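Local coordinates for beta-lactamase-related domain-containing protein (Bacteroides dorei DSM 17855, PDB 5TGF) that is probably a serine hydrolase of the beta-lactamase and penicillin-binding protein superfamily, its substrate not established, at residues A[139-147]-A[242-251]; A[214-222]-A[228-238]. All coordinates share one frame; numbering follows the deposited sequence.

Interaction 1 (A[139-147]-A[242-251]); sequences FTPGTRFEY and VRNAVVAPGE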
loop_
_atom_site.group_PDB
_atom_site.type_symbol
_atom_site.label_atom_id
_atom_site.label_comp_id
_atom_site.label_asym_id
_atom_site.label_seq_id
_atom_site.Cartn_x
_atom_site.Cartn_y
_atom_site.Cartn_z
ATOM N N PHE A 139 9.660 3.128 20.402
ATOM C CA PHE A 139 10.196 4.498 20.411
ATOM C C PHE A 139 9.064 5.500 20.444
ATOM O O PHE A 139 7.889 5.162 20.219
ATOM C CB PHE A 139 11.142 4.824 19.218
ATOM C CG PHE A 139 10.542 4.560 17.853
ATOM C CD1 PHE A 139 9.683 5.477 17.266
ATOM C CD2 PHE A 139 10.825 3.374 17.172
ATOM C CE1 PHE A 139 9.105 5.228 16.020
ATOM C CE2 PHE A 139 10.311 3.139 15.889
ATOM C CZ PHE A 139 9.423 4.060 15.326
ATOM N N THR A 140 9.435 6.741 20.745
ATOM C CA THR A 140 8.491 7.849 20.846
ATOM C C THR A 140 7.927 8.205 19.490
ATOM O O THR A 140 8.700 8.336 18.531
ATOM C CB THR A 140 9.195 9.092 21.436
ATOM O OG1 THR A 140 9.657 8.774 22.748
ATOM C CG2 THR A 140 8.261 10.279 21.519
ATOM N N PRO A 141 6.597 8.408 19.396
ATOM C CA PRO A 141 5.985 8.715 18.106
ATOM C C PRO A 141 6.577 9.924 17.396
ATOM O O PRO A 141 6.927 10.941 18.011
ATOM C CB PRO A 141 4.509 8.972 18.449
ATOM C CG PRO A 141 4.281 8.364 19.779
ATOM C CD PRO A 141 5.596 8.401 20.487
ATOM N N GLY A 142 6.738 9.786 16.092
ATOM C CA GLY A 142 7.308 10.806 15.277
ATOM C C GLY A 142 8.814 10.871 15.238
ATOM O O GLY A 142 9.339 11.734 14.564
ATOM N N THR A 143 9.514 10.059 16.026
ATOM C CA THR A 143 10.970 10.207 16.164
ATOM C C THR A 143 11.770 9.259 15.282
ATOM O O THR A 143 12.975 9.488 15.033
ATOM C CB THR A 143 11.436 10.045 17.637
ATOM O OG1 THR A 143 11.266 8.689 18.074
ATOM C CG2 THR A 143 10.681 10.983 18.532
ATOM N N ARG A 144 11.139 8.169 14.830
ATOM C CA ARG A 144 11.788 7.207 13.933
ATOM C C ARG A 144 10.777 6.624 12.935
ATOM O O ARG A 144 9.562 6.654 13.184
ATOM C CB ARG A 144 12.417 6.052 14.724
ATOM C CG ARG A 144 13.624 6.403 15.592
ATOM C CD ARG A 144 14.185 5.221 16.368
ATOM N NE ARG A 144 14.350 4.005 15.559
ATOM C CZ ARG A 144 14.294 2.755 16.042
ATOM N NH1 ARG A 144 14.167 2.521 17.347
ATOM N NH2 ARG A 144 14.373 1.722 15.220
ATOM N N PHE A 145 11.298 6.225 11.768
ATOM C CA PHE A 145 10.589 5.377 10.775
ATOM C C PHE A 145 10.913 3.897 10.987
ATOM O O PHE A 145 12.088 3.488 11.074
ATOM C CB PHE A 145 10.976 5.774 9.358
ATOM C CG PHE A 145 10.230 5.001 8.278
ATOM C CD1 PHE A 145 9.018 5.470 7.773
ATOM C CD2 PHE A 145 10.779 3.850 7.725
ATOM C CE1 PHE A 145 8.358 4.781 6.759
ATOM C CE2 PHE A 145 10.118 3.141 6.705
ATOM C CZ PHE A 145 8.907 3.637 6.211
ATOM N N GLU A 146 9.871 3.100 11.195
ATOM C CA GLU A 146 10.024 1.663 11.222
ATOM C C GLU A 146 8.782 0.984 10.681
ATOM O O GLU A 146 7.716 1.024 11.274
ATOM C CB GLU A 146 10.347 1.146 12.626
ATOM C CG GLU A 146 10.624 -0.373 12.621
ATOM C CD GLU A 146 10.968 -0.944 13.999
ATOM O OE1 GLU A 146 10.313 -0.574 14.985
ATOM O OE2 GLU A 146 11.841 -1.841 14.062
ATOM N N TYR A 147 8.970 0.299 9.564
ATOM C CA TYR A 147 7.874 -0.371 8.839
ATOM C C TYR A 147 7.294 -1.526 9.623
ATOM O O TYR A 147 8.003 -2.286 10.304
ATOM C CB TYR A 147 8.391 -0.858 7.506
ATOM C CG TYR A 147 7.374 -1.329 6.492
ATOM C CD1 TYR A 147 7.009 -2.679 6.425
ATOM C CD2 TYR A 147 6.902 -0.467 5.515
ATOM C CE1 TYR A 147 6.110 -3.129 5.460
ATOM C CE2 TYR A 147 6.008 -0.899 4.536
ATOM C CZ TYR A 147 5.662 -2.247 4.487
ATOM O OH TYR A 147 4.809 -2.717 3.512
ATOM N N VAL A 242 6.504 11.390 7.023
ATOM C CA VAL A 242 7.634 10.949 7.842
ATOM C C VAL A 242 8.129 12.147 8.657
ATOM O O VAL A 242 8.390 12.036 9.844
ATOM C CB VAL A 242 8.760 10.370 6.959
ATOM C CG1 VAL A 242 9.961 10.026 7.811
ATOM C CG2 VAL A 242 8.268 9.106 6.247
ATOM N N ARG A 243 8.229 13.290 7.995
ATOM C CA ARG A 243 8.583 14.562 8.619
ATOM C C ARG A 243 9.953 14.565 9.277
ATOM O O ARG A 243 10.938 14.394 8.575
ATOM C CB ARG A 243 7.435 15.002 9.482
ATOM C CG ARG A 243 6.227 15.107 8.574
ATOM C CD ARG A 243 5.103 15.790 9.227
ATOM N NE ARG A 243 3.828 15.556 8.562
ATOM C CZ ARG A 243 2.714 16.084 9.044
ATOM N NH1 ARG A 243 2.804 16.908 10.078
ATOM N NH2 ARG A 243 1.543 15.839 8.505
ATOM N N ASN A 244 10.048 14.741 10.588
ATOM C CA ASN A 244 11.371 14.791 11.234
ATOM C C ASN A 244 11.801 13.454 11.800
ATOM O O ASN A 244 12.823 13.367 12.479
ATOM C CB ASN A 244 11.390 15.830 12.355
ATOM C CG ASN A 244 11.125 17.222 11.849
ATOM O OD1 ASN A 244 11.788 17.701 10.931
ATOM N ND2 ASN A 244 10.136 17.880 12.434
ATOM N N ALA A 245 11.018 12.398 11.565
ATOM C CA ALA A 245 11.393 11.098 12.069
ATOM C C ALA A 245 12.728 10.669 11.448
ATOM O O ALA A 245 12.971 10.918 10.260
ATOM C CB ALA A 245 10.290 10.075 11.767
ATOM N N VAL A 246 13.566 10.009 12.239
ATOM C CA VAL A 246 14.868 9.520 11.783
ATOM C C VAL A 246 14.665 8.320 10.883
ATOM O O VAL A 246 13.998 7.344 11.280
ATOM C CB VAL A 246 15.811 9.151 12.949
ATOM C CG1 VAL A 246 17.083 8.450 12.422
ATOM C CG2 VAL A 246 16.147 10.408 13.777
ATOM N N VAL A 247 15.220 8.407 9.671
ATOM C CA VAL A 247 15.177 7.317 8.715
ATOM C C VAL A 247 16.540 6.643 8.734
ATOM O O VAL A 247 17.547 7.261 8.385
ATOM C CB VAL A 247 14.889 7.829 7.295
ATOM C CG1 VAL A 247 14.942 6.679 6.281
ATOM C CG2 VAL A 247 13.520 8.525 7.250
ATOM N N ALA A 248 16.562 5.367 9.066
ATOM C CA ALA A 248 17.819 4.598 9.070
ATOM C C ALA A 248 18.287 4.319 7.650
ATOM O O ALA A 248 17.472 4.245 6.728
ATOM C CB ALA A 248 17.643 3.290 9.818
ATOM N N PRO A 249 19.602 4.137 7.465
ATOM C CA PRO A 249 20.106 3.681 6.175
ATOM C C PRO A 249 19.442 2.403 5.724
ATOM O O PRO A 249 19.126 1.544 6.537
ATOM C CB PRO A 249 21.619 3.428 6.446
ATOM C CG PRO A 249 21.943 4.192 7.674
ATOM C CD PRO A 249 20.672 4.278 8.475
ATOM N N GLY A 250 19.221 2.279 4.417
ATOM C CA GLY A 250 18.803 0.995 3.839
ATOM C C GLY A 250 17.306 0.666 3.893
ATOM O O GLY A 250 16.931 -0.482 3.767
ATOM N N GLU A 251 16.430 1.667 4.051
ATOM C CA GLU A 251 15.000 1.388 3.868
ATOM C C GLU A 251 14.726 1.277 2.356
ATOM O O GLU A 251 15.594 1.576 1.523
ATOM C CB GLU A 251 14.147 2.486 4.515
ATOM C CG GLU A 251 14.410 2.708 5.997
ATOM C CD GLU A 251 13.906 1.588 6.908
ATOM O OE1 GLU A 251 13.127 0.712 6.489
ATOM O OE2 GLU A 251 14.353 1.555 8.075
HETATM O O HOH W 1 8.356 14.058 13.208
HETATM O O HOH W 2 15.125 4.950 12.616
HETATM O O HOH W 3 14.168 3.960 9.362
HETATM O O HOH W 4 11.634 -0.255 8.645
#
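Phe145 sets its CG opposite the backbone N (chi1 -177°), which carries the ring over to 242-251, while Glu251, bent at chi2 (-71°), folds its carboxylate back to meet it. The two loops join through a single beta bridge, Arg144 with Val246, in a domain of the beta-lactamase family, probably of the serine type. Val246 supplies both bonds: its N gives a nearly straight hydrogen bond to Thr143 O at 2.9 Å, coming from above the carbonyl plane, and its O takes one from Phe145 N at 3.0 Å.

Next to the bridge, Ala245 CB packs against the 140-143 turn, 3.4 Å from Gly142 O. The Phe145 ring is buried between Val242, whose CG2 meets CD1 at 4.0 Å, and Glu251, whose OE1 lies in the ring plane at the edge, 3.9 Å from CE2; the ring and carboxylate planes stand 75° apart. Two residues further on, Tyr147 hydrogen-bonds Ser58 and Lys61, consistent with an SxxK-type active site, so the bridge adjoins that probable centre. Water completes the join: one molecule donates to both Phe145 O and Glu251 OE2 and accepts from Ala248 N, lying 2.7 Å from Glu251 OE2.

Interaction 2 (A[214-222]-A[228-238]); sequences LKMIYHNGR and ILKPETVQTMQ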
loop_
_atom_site.group_PDB
_atom_site.type_symbol
_atom_site.label_atom_id
_atom_site.label_comp_id
_atom_site.label_asym_id
_atom_site.label_seq_id
_atom_site.Cartn_x
_atom_site.Cartn_y
_atom_site.Cartn_z
ATOM N N LEU A 214 -6.315 2.465 -8.880
ATOM C CA LEU A 214 -5.228 3.376 -9.283
ATOM C C LEU A 214 -5.740 4.526 -10.197
ATOM O O LEU A 214 -5.354 5.684 -10.021
ATOM C CB LEU A 214 -4.118 2.602 -9.986
ATOM C CG LEU A 214 -3.179 1.777 -9.091
ATOM C CD1 LEU A 214 -2.266 0.935 -9.962
ATOM C CD2 LEU A 214 -2.396 2.652 -8.134
ATOM N N LYS A 215 -6.673 4.203 -11.085
ATOM C CA LYS A 215 -7.315 5.220 -11.929
ATOM C C LYS A 215 -7.977 6.292 -11.064
ATOM O O LYS A 215 -7.798 7.499 -11.299
ATOM C CB LYS A 215 -8.339 4.577 -12.860
ATOM C CG LYS A 215 -8.978 5.541 -13.867
ATOM C CD LYS A 215 -10.102 4.912 -14.677
ATOM C CE LYS A 215 -10.677 5.947 -15.660
ATOM N NZ LYS A 215 -11.811 5.400 -16.449
HETATM N N MSE A 216 -8.740 5.865 -10.065
HETATM C CA MSE A 216 -9.330 6.772 -9.094
HETATM C C MSE A 216 -8.302 7.652 -8.440
HETATM O O MSE A 216 -8.506 8.861 -8.314
HETATM C CB MSE A 216 -10.151 5.982 -8.069
HETATM C CG MSE A 216 -10.910 6.900 -7.098
HETATM SE SE MSE A 216 -9.870 7.260 -5.459
HETATM C CE MSE A 216 -9.786 5.434 -4.713
ATOM N N ILE A 217 -7.209 7.066 -7.935
ATOM C CA ILE A 217 -6.183 7.846 -7.277
ATOM C C ILE A 217 -5.537 8.830 -8.257
ATOM O O ILE A 217 -5.243 9.976 -7.887
ATOM C CB ILE A 217 -5.089 6.907 -6.654
ATOM C CG1 ILE A 217 -5.697 6.092 -5.511
ATOM C CG2 ILE A 217 -3.927 7.687 -6.106
ATOM C CD1 ILE A 217 -6.105 6.886 -4.284
ATOM N N TYR A 218 -5.260 8.355 -9.461
ATOM C CA TYR A 218 -4.625 9.155 -10.512
ATOM C C TYR A 218 -5.467 10.392 -10.858
ATOM O O TYR A 218 -4.921 11.437 -11.207
ATOM C CB TYR A 218 -4.393 8.319 -11.777
ATOM C CG TYR A 218 -3.663 9.117 -12.853
ATOM C CD1 TYR A 218 -2.285 9.275 -12.799
ATOM C CD2 TYR A 218 -4.353 9.713 -13.916
ATOM C CE1 TYR A 218 -1.600 10.036 -13.740
ATOM C CE2 TYR A 218 -3.670 10.443 -14.888
ATOM C CZ TYR A 218 -2.286 10.605 -14.768
ATOM O OH TYR A 218 -1.551 11.295 -15.697
ATOM N N HIS A 219 -6.778 10.265 -10.785
ATOM C CA HIS A 219 -7.675 11.389 -10.984
ATOM C C HIS A 219 -8.058 12.114 -9.684
ATOM O O HIS A 219 -9.147 12.717 -9.576
ATOM C CB HIS A 219 -8.896 10.918 -11.759
ATOM C CG HIS A 219 -8.583 10.509 -13.161
ATOM N ND1 HIS A 219 -8.224 11.414 -14.133
ATOM C CD2 HIS A 219 -8.530 9.293 -13.748
ATOM C CE1 HIS A 219 -7.977 10.776 -15.261
ATOM N NE2 HIS A 219 -8.162 9.487 -15.057
ATOM N N ASN A 220 -7.141 12.106 -8.707
ATOM C CA ASN A 220 -7.301 12.906 -7.497
ATOM C C ASN A 220 -8.619 12.583 -6.788
ATOM O O ASN A 220 -9.255 13.463 -6.206
ATOM C CB ASN A 220 -7.208 14.402 -7.839
ATOM C CG ASN A 220 -6.572 15.220 -6.730
ATOM O OD1 ASN A 220 -5.707 14.746 -5.994
ATOM N ND2 ASN A 220 -6.968 16.474 -6.633
ATOM N N GLY A 221 -9.018 11.313 -6.849
ATOM C CA GLY A 221 -10.167 10.826 -6.097
ATOM C C GLY A 221 -11.490 10.817 -6.828
ATOM O O GLY A 221 -12.489 10.370 -6.259
ATOM N N ARG A 222 -11.516 11.244 -8.097
ATOM C CA ARG A 222 -12.769 11.227 -8.861
ATOM C C ARG A 222 -12.877 9.936 -9.635
ATOM O O ARG A 222 -11.870 9.423 -10.139
ATOM C CB ARG A 222 -12.826 12.391 -9.861
ATOM C CG ARG A 222 -12.979 13.766 -9.240
ATOM C CD ARG A 222 -13.585 14.774 -10.234
ATOM N NE ARG A 222 -15.030 14.578 -10.436
ATOM C CZ ARG A 222 -16.007 15.099 -9.683
ATOM N NH1 ARG A 222 -17.276 14.826 -9.971
ATOM N NH2 ARG A 222 -15.739 15.917 -8.668
ATOM N N ILE A 228 -14.953 9.913 -4.985
ATOM C CA ILE A 228 -14.722 8.732 -4.128
ATOM C C ILE A 228 -13.868 9.135 -2.925
ATOM O O ILE A 228 -14.147 8.760 -1.786
ATOM C CB ILE A 228 -14.063 7.587 -4.931
ATOM C CG1 ILE A 228 -14.896 7.260 -6.170
ATOM C CG2 ILE A 228 -13.844 6.365 -4.034
ATOM C CD1 ILE A 228 -16.312 6.859 -5.847
ATOM N N LEU A 229 -12.854 9.943 -3.179
ATOM C CA LEU A 229 -12.113 10.634 -2.140
ATOM C C LEU A 229 -12.068 12.118 -2.483
ATOM O O LEU A 229 -11.995 12.488 -3.652
ATOM C CB LEU A 229 -10.668 10.084 -2.084
ATOM C CG LEU A 229 -10.539 8.645 -1.543
ATOM C CD1 LEU A 229 -9.106 8.163 -1.799
ATOM C CD2 LEU A 229 -10.926 8.588 -0.062
ATOM N N LYS A 230 -12.026 12.959 -1.464
ATOM C CA LYS A 230 -11.802 14.381 -1.693
ATOM C C LYS A 230 -10.388 14.666 -2.195
ATOM O O LYS A 230 -9.431 13.987 -1.797
ATOM C CB LYS A 230 -12.050 15.143 -0.415
ATOM C CG LYS A 230 -13.485 15.107 0.025
ATOM C CD LYS A 230 -13.745 16.271 0.947
ATOM C CE LYS A 230 -15.112 16.146 1.599
ATOM N NZ LYS A 230 -14.946 15.823 3.036
ATOM N N PRO A 231 -10.236 15.652 -3.090
ATOM C CA PRO A 231 -8.914 15.962 -3.625
ATOM C C PRO A 231 -7.890 16.218 -2.548
ATOM O O PRO A 231 -6.744 15.737 -2.664
ATOM C CB PRO A 231 -9.149 17.240 -4.447
ATOM C CG PRO A 231 -10.591 17.216 -4.793
ATOM C CD PRO A 231 -11.276 16.562 -3.629
ATOM N N GLU A 232 -8.289 16.909 -1.476
ATOM C CA GLU A 232 -7.359 17.186 -0.378
ATOM C C GLU A 232 -6.884 15.928 0.345
ATOM O O GLU A 232 -5.782 15.878 0.872
ATOM C CB GLU A 232 -7.956 18.160 0.648
ATOM C CG GLU A 232 -9.301 17.754 1.209
ATOM C CD GLU A 232 -10.476 18.374 0.442
ATOM O OE1 GLU A 232 -10.351 18.630 -0.792
ATOM O OE2 GLU A 232 -11.533 18.556 1.088
ATOM N N THR A 233 -7.749 14.933 0.401
ATOM C CA THR A 233 -7.443 13.664 1.067
ATOM C C THR A 233 -6.384 12.897 0.275
ATOM O O THR A 233 -5.398 12.450 0.852
ATOM C CB THR A 233 -8.720 12.869 1.225
ATOM O OG1 THR A 233 -9.625 13.637 2.039
ATOM C CG2 THR A 233 -8.444 11.474 1.847
ATOM N N VAL A 234 -6.561 12.829 -1.040
ATOM C CA VAL A 234 -5.547 12.218 -1.901
ATOM C C VAL A 234 -4.198 12.942 -1.767
ATOM O O VAL A 234 -3.131 12.285 -1.688
ATOM C CB VAL A 234 -5.992 12.132 -3.375
ATOM C CG1 VAL A 234 -4.923 11.433 -4.193
ATOM C CG2 VAL A 234 -7.320 11.390 -3.505
ATOM N N GLN A 235 -4.222 14.282 -1.735
ATOM C CA GLN A 235 -2.996 15.051 -1.567
ATOM C C GLN A 235 -2.293 14.753 -0.235
ATOM O O GLN A 235 -1.067 14.544 -0.194
ATOM C CB GLN A 235 -3.242 16.548 -1.727
ATOM C CG GLN A 235 -3.525 16.954 -3.163
ATOM C CD GLN A 235 -2.410 16.528 -4.122
ATOM O OE1 GLN A 235 -2.590 15.623 -4.949
ATOM N NE2 GLN A 235 -1.232 17.141 -3.975
ATOM N N THR A 236 -3.073 14.656 0.827
ATOM C CA THR A 236 -2.537 14.343 2.163
ATOM C C THR A 236 -1.947 12.915 2.189
ATOM O O THR A 236 -0.895 12.706 2.781
ATOM C CB THR A 236 -3.619 14.498 3.247
ATOM O OG1 THR A 236 -3.981 15.897 3.337
ATOM C CG2 THR A 236 -3.118 14.021 4.621
HETATM N N MSE A 237 -2.591 11.968 1.505
HETATM C CA MSE A 237 -2.066 10.607 1.427
HETATM C C MSE A 237 -0.698 10.569 0.761
HETATM O O MSE A 237 0.100 9.649 1.007
HETATM C CB MSE A 237 -3.052 9.704 0.662
HETATM C CG MSE A 237 -4.354 9.351 1.416
HETATM SE SE MSE A 237 -5.617 8.541 0.123
HETATM C CE MSE A 237 -4.647 6.830 -0.189
ATOM N N GLN A 238 -0.481 11.480 -0.177
ATOM C CA GLN A 238 0.763 11.571 -0.971
ATOM C C GLN A 238 1.815 12.513 -0.408
ATOM O O GLN A 238 2.924 12.592 -0.960
ATOM C CB GLN A 238 0.404 11.949 -2.418
ATOM C CG GLN A 238 -0.470 10.913 -3.087
ATOM C CD GLN A 238 -0.863 11.255 -4.517
ATOM O OE1 GLN A 238 -0.387 12.242 -5.094
ATOM N NE2 GLN A 238 -1.651 10.381 -5.132
HETATM O O HOH W 5 -2.786 10.908 -7.756
HETATM O O HOH W 6 -12.024 13.873 -5.885
#
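Asn220 and Gly221 close helix 207-218 with a Schellman motif, and the turned-back chain presses against the start of helix 231-238; the two helices are joined by the beta hairpin of strands 222-223 and 226-227, their short segments crossing at -100°. Gly221 fits where the chains come closest. Its O takes two hydrogen bonds, from Leu229 N on a lone pair at 3.1 Å and from Ile228 N nearly in line with the carbonyl at 2.8 Å. Its bare CA lets Leu229 O, 3.5 Å from Gly221 CA, and the CG2 branch of Val234 come in.

One turn back along helix 207-218, Met216 and Ile217 are the bumps. Selenomethionine Met216, CG opposite its backbone N (chi1 -174°), lays CG against Ile228 CB and then bends so that SE meets Leu229 CD1 at 3.8 Å, the two side chains crossing at about a right angle. Ile217 forks: CD1 reaches into the hollow between Leu229 CD1 and Met237 CE, while CG2 faces Val234 CG1 and lies alongside the amide of Gln238, 3.7 Å from NE2. Trp62 of helix 60-74 covers Ile217 and Met237, and helix 167-179 packs on Met216 and Ile228.

In the conformer given, the Asn220 amide sits across Pro231, with OD1 near Val234 CB. Water also links the helices: Gln238, whose OE1 is held by Lys298, uses NE2 to bond a water that in turn donates to Ile217 O at 2.6 Å.

Overall arrangement
From the N terminus, the chain passes through helix 60-74 and reaches 139-147, the first half of interaction 1, before helix 150-163. It then runs through helices 167-179 and 207-218 into interaction 2, which closes a short loop: only the five residues 223-227, most of the hairpin, separate 214-222 from 228-238. Shortly after helix 231-238, past residues 239-241, the chain enters 242-251 and returns to 139-147, closing interaction 1 across 94 residues. The short closure thus lies wholly within the long one. Their centres are about 25 Å apart: interaction 2 fixes a buried helix corner, interaction 1 ties two loops near Tyr147, and helix 231-238 leads from one to the other.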